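Local coordinates for Slr1951 protein (Synechocystis sp., PDB 3HX1) that is of unknown function but carries an FHA domain, a beta-sandwich module that in its relatives recognises phosphothreonine-containing peptides, at residues I13-D18 against R22-L27; E29-I34 against G73-Q78; I70-G73 against S79-N82; D100-V103 against S109-Y112. One frame throughout, in Å; residues are numbered along the deposited sequence.

Interaction 1: residues I13-D18 against R22-L27; sequences ILIILD and RREVLL
Ile16 and Val25 form the apolar centre of an antiparallel beta hairpin in the FHA sandwich, CD1 of Ile16 slanting over CG2 of Val25 at 3.5 Å. Next to them, Leu14 CB faces Val25 CB at 4.2 Å, and Leu14 CD2 meets Leu27 CD1 at 4.0 Å. Ile42, from the second sheet, packs on Leu14, Ile16 and Leu27, so this face of the hairpin belongs to the core. The backbones are zipped by two pairs of hydrogen bonds, between Leu14 and Val25 and between Ile16 and Arg23. The one from Leu14 N to Val25 O is almost straight (174°) and lies in the carbonyl plane.

On the other face, Ile15 CG1 runs alongside Glu24 CG at 3.8 Å, while Ile15 CG2 touches the Arg22 chain at CG. Leu17 CD1 sits over the centre of the Arg22 guanidinium. The carboxylate of Glu24 turns to Arg115 for a salt bridge.

The polar edge lies at the Asp18 end. Arg23 CG lies between its own backbone N and carbonyl carbon (chi1 77°), and the chain bends at chi3, which lays its guanidinium beside Ile16, whose CG2 covers one face off centre. Its NH2 bonds to Arg43 O. Asp18 OD2, which also accepts from Lys45 N, completes a long salt bridge to Arg23 NH2 at 3.4 Å.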
# COMPACT_ATOMS: atom_id res chain seq x y z
N ILE A 13 -7.77 5.81 5.99
CA ILE A 13 -6.75 6.74 5.52
C ILE A 13 -5.40 6.08 5.31
O ILE A 13 -4.91 5.34 6.17
CB ILE A 13 -6.55 7.91 6.52
CG1 ILE A 13 -7.85 8.71 6.66
CG2 ILE A 13 -5.44 8.81 6.03
CD1 ILE A 13 -8.40 9.24 5.36
N LEU A 14 -4.79 6.37 4.17
CA LEU A 14 -3.49 5.81 3.83
C LEU A 14 -2.44 6.93 3.80
O LEU A 14 -2.50 7.81 2.93
CB LEU A 14 -3.57 5.13 2.46
CG LEU A 14 -2.66 3.93 2.23
CD1 LEU A 14 -2.96 2.86 3.28
CD2 LEU A 14 -2.87 3.38 0.83
N ILE A 15 -1.49 6.90 4.74
CA ILE A 15 -0.43 7.90 4.76
C ILE A 15 0.74 7.37 3.92
O ILE A 15 1.42 6.42 4.30
CB ILE A 15 0.08 8.20 6.19
CG1 ILE A 15 -1.07 8.69 7.06
CG2 ILE A 15 1.19 9.25 6.15
CD1 ILE A 15 -1.90 7.58 7.65
N ILE A 16 0.95 7.99 2.77
CA ILE A 16 2.00 7.57 1.86
C ILE A 16 3.24 8.45 1.92
O ILE A 16 3.15 9.68 1.88
CB ILE A 16 1.48 7.56 0.40
CG1 ILE A 16 0.30 6.59 0.30
CG2 ILE A 16 2.61 7.17 -0.56
CD1 ILE A 16 -0.48 6.72 -0.97
N LEU A 17 4.40 7.80 2.01
CA LEU A 17 5.67 8.51 2.06
C LEU A 17 6.58 8.01 0.95
O LEU A 17 6.97 6.85 0.94
CB LEU A 17 6.36 8.27 3.40
CG LEU A 17 7.76 8.88 3.48
CD1 LEU A 17 7.67 10.38 3.23
CD2 LEU A 17 8.38 8.59 4.84
N ASP A 18 6.91 8.90 0.02
CA ASP A 18 7.78 8.54 -1.09
C ASP A 18 8.54 9.76 -1.62
O ASP A 18 8.50 10.83 -1.03
CB ASP A 18 6.97 7.93 -2.22
CG ASP A 18 5.78 8.79 -2.63
OD1 ASP A 18 5.76 10.00 -2.30
OD2 ASP A 18 4.86 8.25 -3.29
N ARG A 22 5.36 13.22 2.09
CA ARG A 22 4.34 12.49 2.82
C ARG A 22 2.96 13.07 2.50
O ARG A 22 2.76 14.29 2.60
CB ARG A 22 4.62 12.57 4.33
CG ARG A 22 3.61 11.83 5.16
CD ARG A 22 3.90 11.87 6.67
NE ARG A 22 5.14 11.20 7.04
CZ ARG A 22 6.33 11.79 7.11
NH1 ARG A 22 6.46 13.09 6.83
NH2 ARG A 22 7.39 11.09 7.46
N ARG A 23 2.01 12.22 2.10
CA ARG A 23 0.66 12.71 1.77
C ARG A 23 -0.39 11.70 2.20
O ARG A 23 -0.08 10.53 2.42
CB ARG A 23 0.52 12.94 0.28
CG ARG A 23 0.35 11.65 -0.51
CD ARG A 23 0.23 11.93 -1.99
NE ARG A 23 1.08 11.04 -2.76
CZ ARG A 23 0.76 9.80 -3.10
NH1 ARG A 23 -0.41 9.29 -2.75
NH2 ARG A 23 1.61 9.08 -3.80
N GLU A 24 -1.64 12.15 2.29
CA GLU A 24 -2.72 11.26 2.70
C GLU A 24 -3.72 10.96 1.59
O GLU A 24 -4.05 11.81 0.77
CB GLU A 24 -3.45 11.85 3.91
CG GLU A 24 -2.83 11.48 5.24
CD GLU A 24 -3.54 12.11 6.42
OE1 GLU A 24 -4.76 12.39 6.32
OE2 GLU A 24 -2.89 12.31 7.47
N VAL A 25 -4.19 9.71 1.58
CA VAL A 25 -5.15 9.23 0.60
C VAL A 25 -6.32 8.63 1.35
O VAL A 25 -6.14 7.92 2.34
CB VAL A 25 -4.53 8.14 -0.29
CG1 VAL A 25 -5.58 7.59 -1.24
CG2 VAL A 25 -3.36 8.69 -1.05
N LEU A 26 -7.53 8.92 0.88
CA LEU A 26 -8.71 8.38 1.52
C LEU A 26 -9.04 7.12 0.75
O LEU A 26 -9.16 7.16 -0.48
CB LEU A 26 -9.87 9.37 1.42
CG LEU A 26 -11.18 8.84 1.99
CD1 LEU A 26 -11.08 8.77 3.50
CD2 LEU A 26 -12.32 9.76 1.56
N LEU A 27 -9.16 5.99 1.45
CA LEU A 27 -9.48 4.73 0.79
C LEU A 27 -10.99 4.60 0.70
O LEU A 27 -11.69 4.46 1.71
CB LEU A 27 -8.87 3.57 1.57
CG LEU A 27 -7.73 2.85 0.86
CD1 LEU A 27 -6.83 3.82 0.13
CD2 LEU A 27 -6.94 2.06 1.89

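Interaction 2: residues E29-I34 against G73-Q78; sequences ETFYTI and GDEDGQ
Phe31 and Glu75 meet because their first torsions bring both side chains together: Phe31 extends its ring away from its backbone nitrogen (chi1 -177°), and Glu75, with CG opposite its carbonyl carbon (chi1 -78°), then runs out straight. The far end of the ring meets the glutamate chain obliquely, Phe31 CZ lying 3.6 Å from Glu75 CG and Phe31 CE2 lying 3.5 Å from Glu75 OE2. Ring and carboxylate planes are 40° apart. Thr33 adds its methyl from the same strand, its CG2 lying 3.7 Å from Glu75 OE1, and the two side chains cross at about a right angle.

Glu75 projects from a type I beta turn spanning Asp74 to Gly77, in the loop between strands 68-72 and 84-86 of the FHA domain, resting on strand 31-35. The turn is closed by Gly77 N bonding to Asp74 O at 2.9 Å. Asp74 OD1 braces it from within, accepting Gln78 N from above the carboxylate plane at 2.9 Å and, weakly, Asp76 N.

Phe31 also packs on Val55 and Val57 of the neighbouring strand 54-58. With an alanine here, the aliphatic part of Glu75 would probably lose its main apolar neighbour in strand 31-35 and be freer to swing.

The contact buries little surface and pairs no charges. Carbon groups meet a carboxylate here, which implies a modest van der Waals attachment of the turn to the sheet.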
# COMPACT_ATOMS: atom_id res chain seq x y z
N GLU A 29 -12.60 2.90 -2.49
CA GLU A 29 -13.00 1.78 -3.33
C GLU A 29 -12.74 0.37 -2.78
O GLU A 29 -12.15 0.19 -1.72
CB GLU A 29 -12.36 1.92 -4.71
CG GLU A 29 -12.77 3.18 -5.47
CD GLU A 29 -14.28 3.32 -5.58
OE1 GLU A 29 -14.93 2.42 -6.17
OE2 GLU A 29 -14.83 4.33 -5.08
N THR A 30 -13.20 -0.61 -3.55
CA THR A 30 -13.09 -2.02 -3.22
C THR A 30 -11.76 -2.66 -3.60
O THR A 30 -11.29 -3.58 -2.93
CB THR A 30 -14.21 -2.80 -3.93
OG1 THR A 30 -15.47 -2.44 -3.36
CG2 THR A 30 -13.99 -4.29 -3.80
N PHE A 31 -11.17 -2.17 -4.69
CA PHE A 31 -9.92 -2.70 -5.18
C PHE A 31 -9.02 -1.53 -5.57
O PHE A 31 -9.48 -0.54 -6.14
CB PHE A 31 -10.20 -3.59 -6.40
CG PHE A 31 -8.99 -4.27 -6.97
CD1 PHE A 31 -8.56 -5.49 -6.47
CD2 PHE A 31 -8.30 -3.69 -8.02
CE1 PHE A 31 -7.46 -6.13 -7.02
CE2 PHE A 31 -7.20 -4.33 -8.58
CZ PHE A 31 -6.78 -5.55 -8.08
N TYR A 32 -7.73 -1.63 -5.25
CA TYR A 32 -6.78 -0.58 -5.58
C TYR A 32 -5.45 -1.20 -5.96
O TYR A 32 -4.92 -2.02 -5.21
CB TYR A 32 -6.53 0.32 -4.37
CG TYR A 32 -7.59 1.35 -4.06
CD1 TYR A 32 -7.81 2.44 -4.91
CD2 TYR A 32 -8.33 1.27 -2.88
CE1 TYR A 32 -8.73 3.44 -4.57
CE2 TYR A 32 -9.25 2.27 -2.53
CZ TYR A 32 -9.44 3.35 -3.38
OH TYR A 32 -10.34 4.33 -3.02
N THR A 33 -4.91 -0.82 -7.11
CA THR A 33 -3.59 -1.33 -7.48
C THR A 33 -2.65 -0.26 -6.97
O THR A 33 -3.02 0.91 -6.88
CB THR A 33 -3.40 -1.47 -9.01
OG1 THR A 33 -3.73 -0.24 -9.65
CG2 THR A 33 -4.27 -2.59 -9.55
N ILE A 34 -1.43 -0.65 -6.63
CA ILE A 34 -0.47 0.29 -6.10
C ILE A 34 0.87 0.11 -6.79
O ILE A 34 1.30 -1.02 -7.03
CB ILE A 34 -0.27 0.05 -4.60
CG1 ILE A 34 -1.60 0.25 -3.86
CG2 ILE A 34 0.79 0.98 -4.06
CD1 ILE A 34 -1.54 -0.16 -2.41
N GLY A 73 2.43 -8.13 -5.39
CA GLY A 73 2.39 -8.41 -6.82
C GLY A 73 1.30 -7.68 -7.59
O GLY A 73 0.36 -7.15 -6.98
N ASP A 74 1.41 -7.64 -8.91
CA ASP A 74 0.40 -6.96 -9.73
C ASP A 74 -0.86 -7.81 -9.90
O ASP A 74 -0.98 -8.88 -9.30
CB ASP A 74 0.94 -6.54 -11.11
CG ASP A 74 1.63 -7.68 -11.84
OD1 ASP A 74 1.16 -8.83 -11.75
OD2 ASP A 74 2.64 -7.40 -12.53
N GLU A 75 -1.79 -7.33 -10.71
CA GLU A 75 -3.05 -8.04 -10.95
C GLU A 75 -2.86 -9.41 -11.60
O GLU A 75 -3.68 -10.31 -11.42
CB GLU A 75 -3.99 -7.19 -11.80
CG GLU A 75 -4.71 -6.08 -11.03
CD GLU A 75 -5.58 -5.22 -11.93
OE1 GLU A 75 -5.02 -4.41 -12.70
OE2 GLU A 75 -6.82 -5.36 -11.87
N ASP A 76 -1.79 -9.57 -12.37
CA ASP A 76 -1.50 -10.84 -13.02
C ASP A 76 -0.95 -11.82 -11.99
O ASP A 76 -0.83 -13.01 -12.25
CB ASP A 76 -0.47 -10.67 -14.14
CG ASP A 76 -1.06 -10.87 -15.51
OD1 ASP A 76 -1.86 -10.01 -15.94
OD2 ASP A 76 -0.74 -11.89 -16.15
N GLY A 77 -0.61 -11.29 -10.81
CA GLY A 77 -0.09 -12.13 -9.76
C GLY A 77 1.42 -12.16 -9.77
O GLY A 77 2.03 -12.97 -9.07
N GLN A 78 2.03 -11.29 -10.57
CA GLN A 78 3.48 -11.24 -10.61
C GLN A 78 3.98 -10.29 -9.54
O GLN A 78 3.58 -9.12 -9.49
CB GLN A 78 4.00 -10.80 -11.98
CG GLN A 78 5.52 -10.73 -12.05
CD GLN A 78 6.07 -11.05 -13.43
OE1 GLN A 78 5.69 -10.43 -14.42
NE2 GLN A 78 6.98 -12.01 -13.49

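Interaction 3: residues I70-G73 against S79-N82; sequences IIDG and SSVN
The backbones of Gly73 and Ser79 close the neck of a loop, their CA atoms 3.5 Å apart, with Gly73 at phi 98° where strand 68-72 ends. This is the loop that, in the FHA fold, leads from that strand to strand 84-86, and Ser79 to Asn82 end on the Asn of an Asn-Gly pair common in the phosphopeptide-binding loops of FHA relatives. A side chain on Gly73 would press on Ser79 CA, and its backbone angles would also push a CB against the preceding carbonyl.

Asp72, the last residue of the strand, carries the side-chain contact. Its CG is swung out opposite its backbone nitrogen (chi1 179°), which directs the carboxylate at the two serines, one oxygen for each. Asp72 OD2 lies against the Ser79 methylene; the modelled 2.9 Å to Ser79 CB is too short to be taken literally. Ser79 OG is farther from that oxygen, at 4.0 Å.

Around the site, His53 touches both Asp72 and Ser80, while Ser50 touches Ser80, consistent with this being one wall of the peptide-binding surface of FHA relatives. Were Asp72 an alanine, Ser79 and Ser80 would probably lose the carboxylate that packs against them, leaving the neck less filled on that side.

Ser80 OG donates to Asn82 O, whose position is less certain, and lies 3.5 Å from Asp72 OD1.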
# COMPACT_ATOMS: atom_id res chain seq x y z
N ILE A 70 -3.93 -6.50 1.81
CA ILE A 70 -2.95 -6.14 0.80
C ILE A 70 -2.20 -7.38 0.33
O ILE A 70 -1.70 -8.16 1.13
CB ILE A 70 -1.92 -5.09 1.33
CG1 ILE A 70 -0.84 -4.85 0.27
CG2 ILE A 70 -1.30 -5.58 2.65
CD1 ILE A 70 0.16 -3.77 0.60
N ILE A 71 -2.15 -7.58 -0.98
CA ILE A 71 -1.48 -8.73 -1.55
C ILE A 71 -0.30 -8.23 -2.37
O ILE A 71 -0.40 -7.21 -3.04
CB ILE A 71 -2.45 -9.52 -2.46
CG1 ILE A 71 -3.64 -10.04 -1.65
CG2 ILE A 71 -1.74 -10.69 -3.11
CD1 ILE A 71 -4.85 -9.15 -1.68
N ASP A 72 0.83 -8.93 -2.30
CA ASP A 72 2.01 -8.53 -3.05
C ASP A 72 1.87 -8.95 -4.50
O ASP A 72 1.26 -9.98 -4.80
CB ASP A 72 3.27 -9.17 -2.44
CG ASP A 72 4.54 -8.80 -3.20
OD1 ASP A 72 4.88 -7.60 -3.29
OD2 ASP A 72 5.20 -9.73 -3.71
N GLY A 73 2.43 -8.13 -5.39
CA GLY A 73 2.39 -8.41 -6.82
C GLY A 73 1.30 -7.68 -7.59
O GLY A 73 0.36 -7.15 -6.98
N SER A 79 4.86 -10.79 -8.69
CA SER A 79 5.40 -10.00 -7.61
C SER A 79 6.70 -9.30 -7.98
O SER A 79 7.27 -9.54 -9.04
CB SER A 79 5.61 -10.89 -6.38
OG SER A 79 6.09 -12.17 -6.76
N SER A 80 7.13 -8.41 -7.09
CA SER A 80 8.34 -7.62 -7.25
C SER A 80 9.48 -8.33 -6.54
O SER A 80 9.29 -9.44 -6.04
CB SER A 80 8.12 -6.25 -6.63
OG SER A 80 7.31 -6.37 -5.46
N VAL A 81 10.66 -7.70 -6.47
CA VAL A 81 11.78 -8.33 -5.77
C VAL A 81 11.59 -8.02 -4.28
O VAL A 81 11.60 -8.92 -3.44
CB VAL A 81 13.16 -7.81 -6.26
CG1 VAL A 81 13.54 -6.50 -5.58
CG2 VAL A 81 14.22 -8.88 -6.01
N ASN A 82 11.42 -6.74 -3.97
CA ASN A 82 11.19 -6.31 -2.60
C ASN A 82 9.68 -6.34 -2.48
O ASN A 82 8.98 -5.60 -3.16
CB ASN A 82 11.71 -4.90 -2.39

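Interaction 4: residues D100-V103 against S109-Y112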
# COMPACT_ATOMS: atom_id res chain seq x y z
N ASP A 100 -0.51 0.08 11.18
CA ASP A 100 0.49 -0.70 10.44
C ASP A 100 1.31 0.15 9.48
O ASP A 100 0.80 1.09 8.86
CB ASP A 100 -0.17 -1.82 9.64
CG ASP A 100 -0.61 -2.98 10.50
OD1 ASP A 100 0.05 -3.22 11.54
OD2 ASP A 100 -1.60 -3.65 10.13
N GLU A 101 2.59 -0.18 9.35
CA GLU A 101 3.47 0.52 8.44
C GLU A 101 4.04 -0.50 7.47
O GLU A 101 4.91 -1.29 7.84
CB GLU A 101 4.63 1.18 9.17
CG GLU A 101 5.64 1.79 8.22
CD GLU A 101 7.02 1.96 8.84
OE1 GLU A 101 7.57 0.96 9.34
OE2 GLU A 101 7.54 3.10 8.81
N ILE A 102 3.56 -0.49 6.23
CA ILE A 102 4.06 -1.43 5.25
C ILE A 102 5.25 -0.83 4.52
O ILE A 102 5.09 -0.02 3.61
CB ILE A 102 2.99 -1.82 4.23
CG1 ILE A 102 1.85 -2.57 4.92
CG2 ILE A 102 3.60 -2.71 3.17
CD1 ILE A 102 0.60 -1.76 5.10
N VAL A 103 6.45 -1.24 4.93
CA VAL A 103 7.67 -0.75 4.29
C VAL A 103 7.84 -1.52 3.01
O VAL A 103 8.08 -2.74 2.99
CB VAL A 103 8.89 -0.92 5.21
CG1 VAL A 103 10.14 -0.53 4.47
CG2 VAL A 103 8.72 -0.04 6.44
N SER A 109 7.09 3.75 2.15
CA SER A 109 6.15 3.02 2.98
C SER A 109 4.77 3.66 3.11
O SER A 109 4.63 4.86 2.90
CB SER A 109 6.74 2.97 4.38
OG SER A 109 6.64 4.26 4.98
N VAL A 110 3.77 2.86 3.47
CA VAL A 110 2.42 3.37 3.67
C VAL A 110 1.89 2.97 5.04
O VAL A 110 1.95 1.80 5.43
CB VAL A 110 1.41 2.85 2.61
CG1 VAL A 110 1.86 3.26 1.21
CG2 VAL A 110 1.26 1.34 2.71
N ARG A 111 1.39 3.95 5.78
CA ARG A 111 0.82 3.69 7.08
C ARG A 111 -0.68 3.71 6.90
O ARG A 111 -1.20 4.45 6.07
CB ARG A 111 1.22 4.76 8.09
CG ARG A 111 2.66 4.67 8.58
CD ARG A 111 2.82 5.36 9.93
NE ARG A 111 1.95 4.78 10.95
CZ ARG A 111 0.91 5.42 11.49
NH1 ARG A 111 0.62 6.66 11.11
NH2 ARG A 111 0.17 4.82 12.41
N TYR A 112 -1.37 2.88 7.67
CA TYR A 112 -2.83 2.84 7.60
C TYR A 112 -3.43 3.34 8.90
O TYR A 112 -2.84 3.16 9.97
CB TYR A 112 -3.32 1.42 7.32
CG TYR A 112 -4.82 1.28 7.45
CD1 TYR A 112 -5.39 0.85 8.64
CD2 TYR A 112 -5.68 1.58 6.38
CE1 TYR A 112 -6.77 0.71 8.79
CE2 TYR A 112 -7.07 1.45 6.52
CZ TYR A 112 -7.60 1.01 7.73
OH TYR A 112 -8.96 0.83 7.89
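Ile102 and Val110 are the hydrogen-bonded pair at the middle of an antiparallel beta hairpin that lies in the same sheet of the FHA sandwich as strand 11-18. Three backbone hydrogen bonds join its strands. Ile102 N gives to Val110 O at 2.9 Å, and the return bond from Val110 N to Ile102 O is longer, 3.2 Å, with the donor 40° out of the carbonyl plane. At the open end Tyr112 N reaches Asp100 O at 3.1 Å, this time in the carbonyl plane.

CA-H...O contacts supplement the ladder. Asp100 O also receives Arg111 CA at 3.2 Å, giving this carbonyl two partners, and Ile102 O likewise receives Ser109 CA.

Apolar packing falls on the Ile102 and Val110 face, where Ile102 CB and CD1 both touch Val110 CG2, CB at 3.9 Å. Ile102 CG1 is placed opposite its carbonyl carbon (chi1 -64°), which carries CD1 to that methyl. Leu84 and Ile86 cover Ile102, and Ile16 meets Val110, so this face is buried.

The polar side chains of the hairpin look elsewhere for partners. Arg111 NH1 forms a salt bridge with Glu113, Tyr112 OH bonds to His12, and Asp100 OD2 accepts from Gln97 N and His94 NE2. Glu101 and Arg111 share a face, but Glu101 OE2 stays 6.2 Å from Arg111 NE, and the side chains touch only through their aliphatic parts, Glu101 CB lying 4.1 Å from Arg111 CG.

How the interactions relate
Along the chain, interaction 1 closes before interaction 2 opens, interaction 3 overlaps interaction 2 at Gly73, where segment 70-73 ends and segment 73-78 starts, and interaction 4 comes last. Interactions 1 and 4, with centres about 9 Å apart, are hairpins of one antiparallel sheet, spliced where strand 11-18 runs beside strand 109-115 through probable hydrogen bonds from Ile15 N to Arg111 O and Leu17 N to Ser109 O. Interactions 2 and 3, also about 9 Å apart, belong to the other sheet and its loop 73-82. The centres of interactions 3 and 4 are about 14 Å apart, whereas interaction 1 lies across the chain's centre, far from the loop that probably contributes to peptide recognition.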